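Long-range contacts in purine nucleoside phosphorylase (PDB 6TK9), which probably catalyses the reversible phosphorolysis of purine nucleosides such as inosine and guanosine to free base and ribose 1-phosphate: residues Tyr183-Gly188 with Ser211-Val216; Gly114-Arg119 with Asp206-Ser211; Pro50-Ser55 with Val93-Val98; Leu25-Gly30 with Leu108-Ala113. All coordinates share one frame; numbering follows the deposited sequence.

How the interactions relate
Interactions 1, 2 and 4 reach one mixed sheet and also a bound phosphate, held through Ser-29, Ala-112 and Ser-211 together with Arg-80 and His-82. This is consistent with the substrate phosphate site of the family. Interactions 2 and 4 both use strand 106-115, and their centres lie about 14 Å apart. Interactions 1 and 2 share Ser-211 and are joined by the probable hydrogen bond from Ala-184 N to Ala-207 O, 2.9 Å. Interaction 3 lies on the far side of the chain's centre from interaction 2, about 26 Å between centres. It touches interaction 4 where Val-96 CG1 meets Val-26 CG2 at 3.9 Å.

Interaction 1: residues Tyr183-Gly188 with Ser211-Val216. With PO4 (phosphate ion), chain G.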
# COMPACT_ATOMS: atom_id res chain seq x y z
N TYR A 183 14.10 0.73 11.80
CA TYR A 183 13.96 -0.32 12.85
C TYR A 183 12.54 -0.31 13.41
O TYR A 183 12.14 0.74 13.93
CB TYR A 183 14.98 -0.10 13.98
CG TYR A 183 14.96 -1.15 15.08
CD1 TYR A 183 14.13 -1.01 16.17
CD2 TYR A 183 15.80 -2.25 15.05
CE1 TYR A 183 14.13 -1.93 17.20
CE2 TYR A 183 15.81 -3.18 16.08
CZ TYR A 183 14.97 -3.02 17.16
OH TYR A 183 14.94 -3.95 18.18
N ALA A 184 11.83 -1.44 13.34
CA ALA A 184 10.49 -1.65 13.95
C ALA A 184 10.61 -2.41 15.28
O ALA A 184 11.10 -3.60 15.29
CB ALA A 184 9.60 -2.40 12.99
N TRP A 185 10.16 -1.76 16.35
CA TRP A 185 9.96 -2.35 17.71
C TRP A 185 8.70 -3.21 17.72
O TRP A 185 7.62 -2.66 17.77
CB TRP A 185 9.88 -1.22 18.75
CG TRP A 185 9.68 -1.67 20.17
CD1 TRP A 185 9.93 -2.90 20.69
CD2 TRP A 185 9.26 -0.85 21.27
NE1 TRP A 185 9.67 -2.91 22.03
CE2 TRP A 185 9.25 -1.67 22.41
CE3 TRP A 185 8.86 0.48 21.39
CZ2 TRP A 185 8.85 -1.22 23.66
CZ3 TRP A 185 8.46 0.94 22.62
CH2 TRP A 185 8.46 0.10 23.74
N PHE A 186 8.87 -4.53 17.64
CA PHE A 186 7.81 -5.56 17.79
C PHE A 186 7.86 -6.03 19.24
O PHE A 186 8.97 -6.30 19.70
CB PHE A 186 8.05 -6.72 16.83
CG PHE A 186 6.98 -7.78 16.83
CD1 PHE A 186 5.75 -7.56 16.23
CD2 PHE A 186 7.21 -9.01 17.43
CE1 PHE A 186 4.78 -8.55 16.21
CE2 PHE A 186 6.23 -9.99 17.43
CZ PHE A 186 5.01 -9.76 16.80
N MET A 187 6.73 -6.10 19.94
CA MET A 187 6.74 -6.22 21.42
C MET A 187 7.31 -7.58 21.82
O MET A 187 8.00 -7.65 22.84
CB MET A 187 5.34 -6.05 22.02
CG MET A 187 4.37 -7.15 21.67
SD MET A 187 2.77 -6.73 22.34
CE MET A 187 3.13 -6.77 24.10
N GLY A 188 7.03 -8.63 21.05
CA GLY A 188 7.44 -10.00 21.40
C GLY A 188 6.78 -10.45 22.70
O GLY A 188 5.81 -9.84 23.13
N SER A 211 13.65 -4.29 21.04
CA SER A 211 14.39 -3.36 21.94
C SER A 211 14.57 -1.98 21.30
O SER A 211 14.05 -1.77 20.22
CB SER A 211 15.72 -3.96 22.22
OG SER A 211 16.57 -3.82 21.08
N THR A 212 15.34 -1.08 21.95
CA THR A 212 16.04 0.11 21.36
C THR A 212 15.14 1.34 21.26
O THR A 212 15.60 2.44 21.64
CB THR A 212 16.54 -0.17 19.94
OG1 THR A 212 17.31 -1.36 19.99
CG2 THR A 212 17.35 0.97 19.35
N VAL A 213 13.94 1.19 20.71
CA VAL A 213 13.04 2.36 20.45
C VAL A 213 12.75 3.08 21.76
O VAL A 213 12.86 4.29 21.82
CB VAL A 213 11.78 1.91 19.68
CG1 VAL A 213 10.71 2.99 19.64
CG2 VAL A 213 12.15 1.47 18.28
N PRO A 214 12.42 2.41 22.89
CA PRO A 214 12.15 3.15 24.12
C PRO A 214 13.40 3.93 24.55
O PRO A 214 13.26 5.05 24.98
CB PRO A 214 11.71 2.09 25.15
CG PRO A 214 11.97 0.73 24.51
CD PRO A 214 12.23 0.96 23.04
N GLU A 215 14.57 3.32 24.41
CA GLU A 215 15.90 3.94 24.68
C GLU A 215 16.03 5.18 23.78
O GLU A 215 16.32 6.28 24.32
CB GLU A 215 17.03 2.92 24.51
CG GLU A 215 17.02 1.84 25.58
CD GLU A 215 17.39 0.43 25.15
OE1 GLU A 215 18.58 0.18 24.93
OE2 GLU A 215 16.49 -0.43 25.05
N VAL A 216 15.80 5.04 22.47
CA VAL A 216 15.93 6.17 21.52
C VAL A 216 15.02 7.33 21.96
O VAL A 216 15.51 8.45 21.96
CB VAL A 216 15.61 5.77 20.08
CG1 VAL A 216 15.65 7.00 19.19
CG2 VAL A 216 16.56 4.69 19.58
P PO4 G . 18.35 -7.19 21.59
O1 PO4 G . 18.31 -6.81 23.08
O2 PO4 G . 17.73 -8.57 21.40
O3 PO4 G . 19.77 -7.23 21.08
O4 PO4 G . 17.58 -6.13 20.81
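Pro-214 covers one face of the Trp-185 indole where helix 213-222 begins. This is helix-on-sheet packing in the alpha/beta fold of the phosphorylase superfamily. Strand 179-185 supplies two aromatic groups, and the first turn of the helix rests on them. The indole end is the tight part. Pro-214 CD sits 3.7 Å from the centroid of the six-membered ring of Trp-185, 7° off the ring normal, a CH-pi contact. Tyr-183 and Trp-185 both have CG anti to the backbone N (chi1 -178° and -180°), which carries both rings across to segment 211-216. Val-213 fills the angle between them. Its CG2 is 3.6 Å from Trp-185 CB and also reaches the Tyr-183 ring at its edge, near CD1. An alanine in place of Trp-185 would probably leave Pro-214 without its ring face and open a gap beside Val-213. The other end is polar rather than loosely packed, and it faces the bound phosphate. Tyr-183 OH donates to Ser-211 O at 3.1 Å, from above the carbonyl plane rather than along a lone pair. Thr-212 OG1 donates to Ser-211 OG at 2.8 Å. That leaves the serine proton for the bound phosphate: Ser-211 OG donates to phosphate O4 at 2.5 Å.

Interaction 2: residues Gly114-Arg119 with Asp206-Ser211; sequences GGLNPR and DAIGMS. With PO4 (phosphate ion), chain G.
Asn-117 and Asp-206 lie side by side and point the same way. Their amide and carboxylate planes are 35° apart. Asn-117 ND2 donates to Asp-206 OD1 at 2.8 Å. The acceptor lies close to the amide plane, but the N-H meets the carboxylate from above its plane. The other carboxylate oxygen, OD2, is bonded to Val-182 N, so the group is gripped at both oxygens. The amide is fixed at both ends too. Asn-117 OD1 accepts from Arg-119 N on a lone pair, in the carbonyl plane, which forms an Asx turn. Leu-116 and Ile-208 meet differently, crossing at about a right angle. Leu-116 CD2 touches Ile-208 CG2 at 4.1 Å, while Leu-116 CD1 lies on the backbone at Ala-207 C, 3.7 Å away. Leu-197 of helix 194-202 packs on both side chains. The pairing behind these groups is antiparallel: the end of strand 106-115 lies against the short strand 207-209 in the mixed sheet of the phosphorylase fold. Gly-114 and Ile-208 form a hydrogen-bonded pair, with Gly-114 N to Ile-208 O at 2.8 Å and Ile-208 N to Gly-114 O at 2.9 Å. A side chain at Gly-114 would run into Ile-208 CG2. Gly-115 and Ala-207 form the next, non-hydrogen-bonded pair. Past it the strand turns off, and Asp-206 O takes two donors from the same face of its plane: Leu-116 N at 2.7 Å and Asn-117 N at 3.1 Å.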
# COMPACT_ATOMS: atom_id res chain seq x y z
N GLY A 114 16.09 -9.09 13.10
CA GLY A 114 15.72 -9.69 11.81
C GLY A 114 15.79 -8.69 10.67
O GLY A 114 15.43 -7.50 10.89
N GLY A 115 16.25 -9.14 9.50
CA GLY A 115 16.13 -8.39 8.23
C GLY A 115 14.75 -8.55 7.60
O GLY A 115 14.36 -9.69 7.34
N LEU A 116 14.02 -7.45 7.37
CA LEU A 116 12.73 -7.46 6.62
C LEU A 116 13.04 -7.22 5.15
O LEU A 116 12.50 -7.97 4.32
CB LEU A 116 11.77 -6.40 7.15
CG LEU A 116 11.33 -6.59 8.60
CD1 LEU A 116 10.73 -5.31 9.13
CD2 LEU A 116 10.36 -7.75 8.72
N ASN A 117 13.84 -6.18 4.88
CA ASN A 117 14.41 -5.84 3.55
C ASN A 117 15.03 -7.09 2.94
O ASN A 117 16.00 -7.60 3.48
CB ASN A 117 15.45 -4.72 3.66
CG ASN A 117 15.61 -3.94 2.37
OD1 ASN A 117 15.98 -4.49 1.33
ND2 ASN A 117 15.35 -2.65 2.43
N PRO A 118 14.47 -7.64 1.83
CA PRO A 118 14.98 -8.88 1.24
C PRO A 118 16.42 -8.76 0.69
O PRO A 118 17.04 -9.78 0.47
CB PRO A 118 14.00 -9.19 0.08
CG PRO A 118 12.78 -8.35 0.38
CD PRO A 118 13.31 -7.12 1.08
N ARG A 119 16.89 -7.52 0.47
CA ARG A 119 18.21 -7.19 -0.13
C ARG A 119 19.30 -7.51 0.89
O ARG A 119 20.34 -8.05 0.47
CB ARG A 119 18.25 -5.73 -0.58
CG ARG A 119 17.12 -5.33 -1.52
CD ARG A 119 17.58 -4.65 -2.79
NE ARG A 119 16.63 -4.86 -3.89
CZ ARG A 119 15.81 -3.95 -4.39
NH1 ARG A 119 15.79 -2.71 -3.93
NH2 ARG A 119 15.00 -4.28 -5.39
N ASP A 206 12.62 -2.01 7.71
CA ASP A 206 13.73 -2.76 7.07
C ASP A 206 14.27 -3.83 8.04
O ASP A 206 14.77 -4.87 7.56
CB ASP A 206 14.80 -1.77 6.60
CG ASP A 206 14.29 -0.81 5.55
OD1 ASP A 206 13.92 -1.29 4.44
OD2 ASP A 206 14.28 0.42 5.84
N ALA A 207 14.17 -3.59 9.36
CA ALA A 207 14.57 -4.56 10.41
C ALA A 207 13.49 -4.63 11.50
O ALA A 207 12.80 -3.62 11.74
CB ALA A 207 15.89 -4.17 11.00
N ILE A 208 13.40 -5.79 12.14
CA ILE A 208 12.42 -6.09 13.22
C ILE A 208 13.22 -6.59 14.42
O ILE A 208 14.06 -7.48 14.23
CB ILE A 208 11.37 -7.13 12.79
CG1 ILE A 208 10.31 -7.31 13.88
CG2 ILE A 208 12.02 -8.46 12.44
CD1 ILE A 208 9.41 -8.51 13.68
N GLY A 209 12.96 -6.02 15.60
CA GLY A 209 13.47 -6.54 16.89
C GLY A 209 12.63 -6.05 18.04
O GLY A 209 11.64 -5.32 17.81
N MET A 210 13.04 -6.37 19.26
CA MET A 210 12.19 -6.22 20.46
C MET A 210 12.81 -5.24 21.47
O MET A 210 12.45 -5.35 22.63
CB MET A 210 12.02 -7.60 21.08
CG MET A 210 11.49 -8.62 20.10
SD MET A 210 11.27 -10.21 20.90
CE MET A 210 10.56 -11.16 19.56
N SER A 211 13.65 -4.29 21.04
CA SER A 211 14.39 -3.36 21.94
C SER A 211 14.57 -1.98 21.30
O SER A 211 14.05 -1.77 20.22
CB SER A 211 15.72 -3.96 22.22
OG SER A 211 16.57 -3.82 21.08
P PO4 G . 18.35 -7.19 21.59
O1 PO4 G . 18.31 -6.81 23.08
O2 PO4 G . 17.73 -8.57 21.40
O3 PO4 G . 19.77 -7.23 21.08
O4 PO4 G . 17.58 -6.13 20.81

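Interaction 3: residues Pro50-Ser55 with Val93-Val98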
# COMPACT_ATOMS: atom_id res chain seq x y z
N PRO A 50 20.48 0.80 42.81
CA PRO A 50 19.12 1.20 43.15
C PRO A 50 18.23 1.44 41.92
O PRO A 50 18.61 2.19 41.09
CB PRO A 50 19.32 2.51 43.92
CG PRO A 50 20.70 2.39 44.53
CD PRO A 50 21.50 1.56 43.55
N HIS A 51 17.07 0.78 41.88
CA HIS A 51 15.96 1.01 40.91
C HIS A 51 16.32 0.46 39.53
O HIS A 51 15.62 0.81 38.56
CB HIS A 51 15.59 2.49 40.83
CG HIS A 51 15.43 3.15 42.16
ND1 HIS A 51 14.48 2.73 43.07
CD2 HIS A 51 16.09 4.19 42.73
CE1 HIS A 51 14.57 3.48 44.16
NE2 HIS A 51 15.55 4.39 43.97
N PHE A 52 17.39 -0.33 39.41
CA PHE A 52 17.85 -0.89 38.12
C PHE A 52 17.10 -2.19 37.87
O PHE A 52 17.03 -3.06 38.75
CB PHE A 52 19.37 -1.09 38.08
CG PHE A 52 20.15 -0.17 37.16
CD1 PHE A 52 20.33 1.17 37.48
CD2 PHE A 52 20.74 -0.65 36.01
CE1 PHE A 52 21.08 2.00 36.66
CE2 PHE A 52 21.51 0.17 35.20
CZ PHE A 52 21.67 1.50 35.53
N PRO A 53 16.52 -2.35 36.67
CA PRO A 53 15.92 -3.62 36.28
C PRO A 53 17.07 -4.59 36.01
O PRO A 53 18.07 -4.15 35.50
CB PRO A 53 15.14 -3.24 35.02
CG PRO A 53 15.98 -2.15 34.40
CD PRO A 53 16.46 -1.34 35.60
N VAL A 54 16.92 -5.86 36.39
CA VAL A 54 17.92 -6.93 36.12
C VAL A 54 17.53 -7.63 34.82
O VAL A 54 16.34 -7.88 34.61
CB VAL A 54 18.07 -7.93 37.29
CG1 VAL A 54 18.28 -7.21 38.61
CG2 VAL A 54 16.90 -8.90 37.38
N SER A 55 18.53 -7.98 34.03
CA SER A 55 18.43 -8.72 32.75
C SER A 55 18.03 -10.17 33.02
O SER A 55 18.65 -10.80 33.86
CB SER A 55 19.76 -8.62 32.04
OG SER A 55 20.10 -7.25 31.84
N VAL A 93 14.05 2.05 30.27
CA VAL A 93 14.96 3.17 29.91
C VAL A 93 15.63 3.75 31.16
O VAL A 93 16.30 4.79 31.01
CB VAL A 93 14.24 4.29 29.14
CG1 VAL A 93 13.71 3.81 27.79
CG2 VAL A 93 13.13 4.92 29.97
N PHE A 94 15.42 3.18 32.34
CA PHE A 94 16.07 3.70 33.57
C PHE A 94 17.58 3.72 33.32
O PHE A 94 18.17 4.80 33.37
CB PHE A 94 15.61 2.97 34.84
CG PHE A 94 16.10 3.67 36.08
CD1 PHE A 94 15.56 4.90 36.46
CD2 PHE A 94 17.16 3.16 36.83
CE1 PHE A 94 16.05 5.59 37.57
CE2 PHE A 94 17.64 3.85 37.94
CZ PHE A 94 17.09 5.06 38.30
N PRO A 95 18.24 2.58 32.95
CA PRO A 95 19.69 2.56 32.73
C PRO A 95 20.19 3.73 31.86
O PRO A 95 20.95 4.53 32.39
CB PRO A 95 19.95 1.18 32.09
CG PRO A 95 18.83 0.31 32.61
CD PRO A 95 17.65 1.25 32.74
N VAL A 96 19.78 3.85 30.59
CA VAL A 96 20.30 4.93 29.69
C VAL A 96 20.02 6.31 30.30
O VAL A 96 20.80 7.23 30.02
CB VAL A 96 19.78 4.84 28.25
CG1 VAL A 96 20.23 3.55 27.58
CG2 VAL A 96 18.27 5.00 28.16
N ARG A 97 18.98 6.48 31.10
CA ARG A 97 18.70 7.79 31.77
C ARG A 97 19.83 8.06 32.79
O ARG A 97 20.42 9.15 32.72
CB ARG A 97 17.30 7.82 32.40
CG ARG A 97 16.16 7.98 31.39
CD ARG A 97 14.77 7.74 31.97
NE ARG A 97 13.74 8.54 31.32
CZ ARG A 97 12.42 8.45 31.54
NH1 ARG A 97 11.93 7.58 32.41
NH2 ARG A 97 11.59 9.25 30.87
N VAL A 98 20.12 7.10 33.69
CA VAL A 98 21.28 7.14 34.64
C VAL A 98 22.58 7.34 33.84
O VAL A 98 23.40 8.20 34.22
CB VAL A 98 21.35 5.87 35.51
CG1 VAL A 98 22.67 5.76 36.26
CG2 VAL A 98 20.20 5.82 36.49
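The Phe-94 ring has His-51 CB above it, off-centre toward the rim, and Phe-52 CD1 at its edge. The CH-pi contact from His-51 CB to the Phe-94 centroid measures 4.2 Å. The planes of Phe-52 and Phe-94 stand 83° apart, but the approach is oblique, with centroids 5.8 Å from each other. Here the long loop between strands 39-45 and 63-66 packs on the start of helix 94-102 in the alpha/beta phosphorylase fold. The Phe-52 ring is the main wedge. Its chi1 of -110° is off the staggered positions and brings the end of the ring nearer the helix. Pro-95 meets it obliquely, with its CB 3.6 Å from Phe-52 CE2. Val-98, one turn further on, comes tip to tip, with its CG2 3.9 Å from Phe-52 CE1. Pro-95 lies in the first helical turn, where a missing N-H breaks no helix bond, and its ring atoms touch both Phe-52 and Pro-53. Helix 4-14 closes the same region: Ile-6 touches Phe-94, Ala-9 touches Val-98, and Glu-8 binds the imidazole of His-51 at NE2. The contact between the two segments is almost wholly apolar, but two loop carbonyls also lie against the Phe-94 ring. His-51 O is 3.3 Å from Phe-94 CD2. At the other end of the patch the two proline rings meet tip to tip, Pro-53 CD 4.0 Å from Pro-95 CD.

Interaction 4: residues Leu25-Gly30 with Leu108-Ala113. With PO4 (phosphate ion), chain G.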
# COMPACT_ATOMS: atom_id res chain seq x y z
N LEU A 25 27.25 2.99 25.51
CA LEU A 25 27.24 1.91 24.51
C LEU A 25 26.44 0.76 25.12
O LEU A 25 26.84 0.31 26.18
CB LEU A 25 28.71 1.55 24.24
CG LEU A 25 28.94 0.26 23.47
CD1 LEU A 25 28.43 0.37 22.04
CD2 LEU A 25 30.41 -0.10 23.47
N VAL A 26 25.30 0.40 24.52
CA VAL A 26 24.39 -0.69 25.00
C VAL A 26 24.60 -1.88 24.07
O VAL A 26 24.41 -1.72 22.85
CB VAL A 26 22.91 -0.25 25.04
CG1 VAL A 26 21.98 -1.40 25.40
CG2 VAL A 26 22.65 0.90 26.00
N LEU A 27 25.04 -3.00 24.63
CA LEU A 27 25.34 -4.23 23.87
C LEU A 27 24.13 -5.15 24.01
O LEU A 27 23.73 -5.40 25.13
CB LEU A 27 26.65 -4.86 24.39
CG LEU A 27 27.91 -3.98 24.30
CD1 LEU A 27 29.10 -4.62 24.98
CD2 LEU A 27 28.25 -3.64 22.86
N GLY A 28 23.58 -5.63 22.90
CA GLY A 28 22.36 -6.46 22.89
C GLY A 28 22.69 -7.93 22.80
O GLY A 28 23.81 -8.33 23.17
N SER A 29 21.74 -8.72 22.30
CA SER A 29 21.76 -10.19 22.36
C SER A 29 22.99 -10.73 21.61
O SER A 29 23.08 -10.53 20.38
CB SER A 29 20.45 -10.77 21.88
OG SER A 29 19.38 -10.17 22.59
N GLY A 30 23.91 -11.35 22.36
CA GLY A 30 25.14 -11.98 21.85
C GLY A 30 26.24 -10.98 21.53
O GLY A 30 27.27 -11.43 21.01
N LEU A 108 25.55 4.82 21.68
CA LEU A 108 25.51 3.81 20.60
C LEU A 108 24.60 2.69 21.09
O LEU A 108 24.99 1.99 22.03
CB LEU A 108 26.93 3.28 20.33
CG LEU A 108 27.82 4.10 19.38
CD1 LEU A 108 27.90 5.58 19.76
CD2 LEU A 108 29.22 3.52 19.30
N LEU A 109 23.40 2.55 20.53
CA LEU A 109 22.48 1.45 20.93
C LEU A 109 22.63 0.31 19.92
O LEU A 109 22.43 0.57 18.74
CB LEU A 109 21.06 2.00 20.97
CG LEU A 109 20.87 3.26 21.80
CD1 LEU A 109 19.49 3.84 21.56
CD2 LEU A 109 21.09 2.98 23.27
N THR A 110 22.98 -0.88 20.38
CA THR A 110 23.22 -2.07 19.53
C THR A 110 22.21 -3.15 19.90
O THR A 110 21.83 -3.22 21.09
CB THR A 110 24.67 -2.57 19.64
OG1 THR A 110 24.82 -3.44 20.77
CG2 THR A 110 25.68 -1.44 19.71
N SER A 111 21.81 -3.96 18.92
CA SER A 111 20.76 -5.00 19.04
C SER A 111 21.04 -6.11 18.03
O SER A 111 21.71 -5.85 17.01
CB SER A 111 19.38 -4.41 18.83
OG SER A 111 19.36 -3.60 17.66
N ALA A 112 20.54 -7.31 18.30
CA ALA A 112 20.27 -8.33 17.26
C ALA A 112 18.89 -8.04 16.66
O ALA A 112 17.98 -7.69 17.44
CB ALA A 112 20.34 -9.72 17.85
N ALA A 113 18.75 -8.13 15.33
CA ALA A 113 17.51 -7.81 14.61
C ALA A 113 17.35 -8.78 13.46
O ALA A 113 18.39 -9.19 12.92
CB ALA A 113 17.55 -6.41 14.07
P PO4 G . 18.35 -7.19 21.59
O1 PO4 G . 18.31 -6.81 23.08
O2 PO4 G . 17.73 -8.57 21.40
O3 PO4 G . 19.77 -7.23 21.08
O4 PO4 G . 17.58 -6.13 20.81
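Thr-110 turns its hydroxyl to Val-26 because OG1 stands between the backbone N and the carbonyl carbon (chi1 84°). Thr-110 OG1 donates to Val-26 O at 2.7 Å, on a lone pair in the carbonyl plane. Thr-110 N reaches the same Val-26 O at 3.0 Å, so one residue grips this oxygen twice. The hydroxyl also accepts: Gly-28 N donates to Thr-110 OG1 at 3.3 Å. It thus carries the pairing on where strand 23-27 gives way to a loop. A valine in place of Thr-110 would probably leave Gly-28 N without this acceptor and Val-26 O with one donor fewer.

The short strand segments 25-27 and 108-113 run parallel, 8° apart, in the central sheet of the phosphorylase fold. Val-26 N donates to Leu-108 O at 3.0 Å. On one face Val-26 CG2 packs on Leu-109 CD2 at 3.8 Å, under helix 213-222. On the other, Leu-25 CD1 rests on Leu-108 CB, and helix 257-270 touches both leucines.

Beyond Gly-28 the segments hold the phosphate. Its O3 takes two backbone donors, Ser-29 N at 2.8 Å and Ala-112 N at 2.9 Å. Ser-29 OG donates to O2 at 2.6 Å and is itself bonded to His-60 NE2. A side chain at Gly-28 would collide with O3. The oxyanion is thus met here by N-H and O-H groups, which is likely to offset part of its charge, alongside Arg-80.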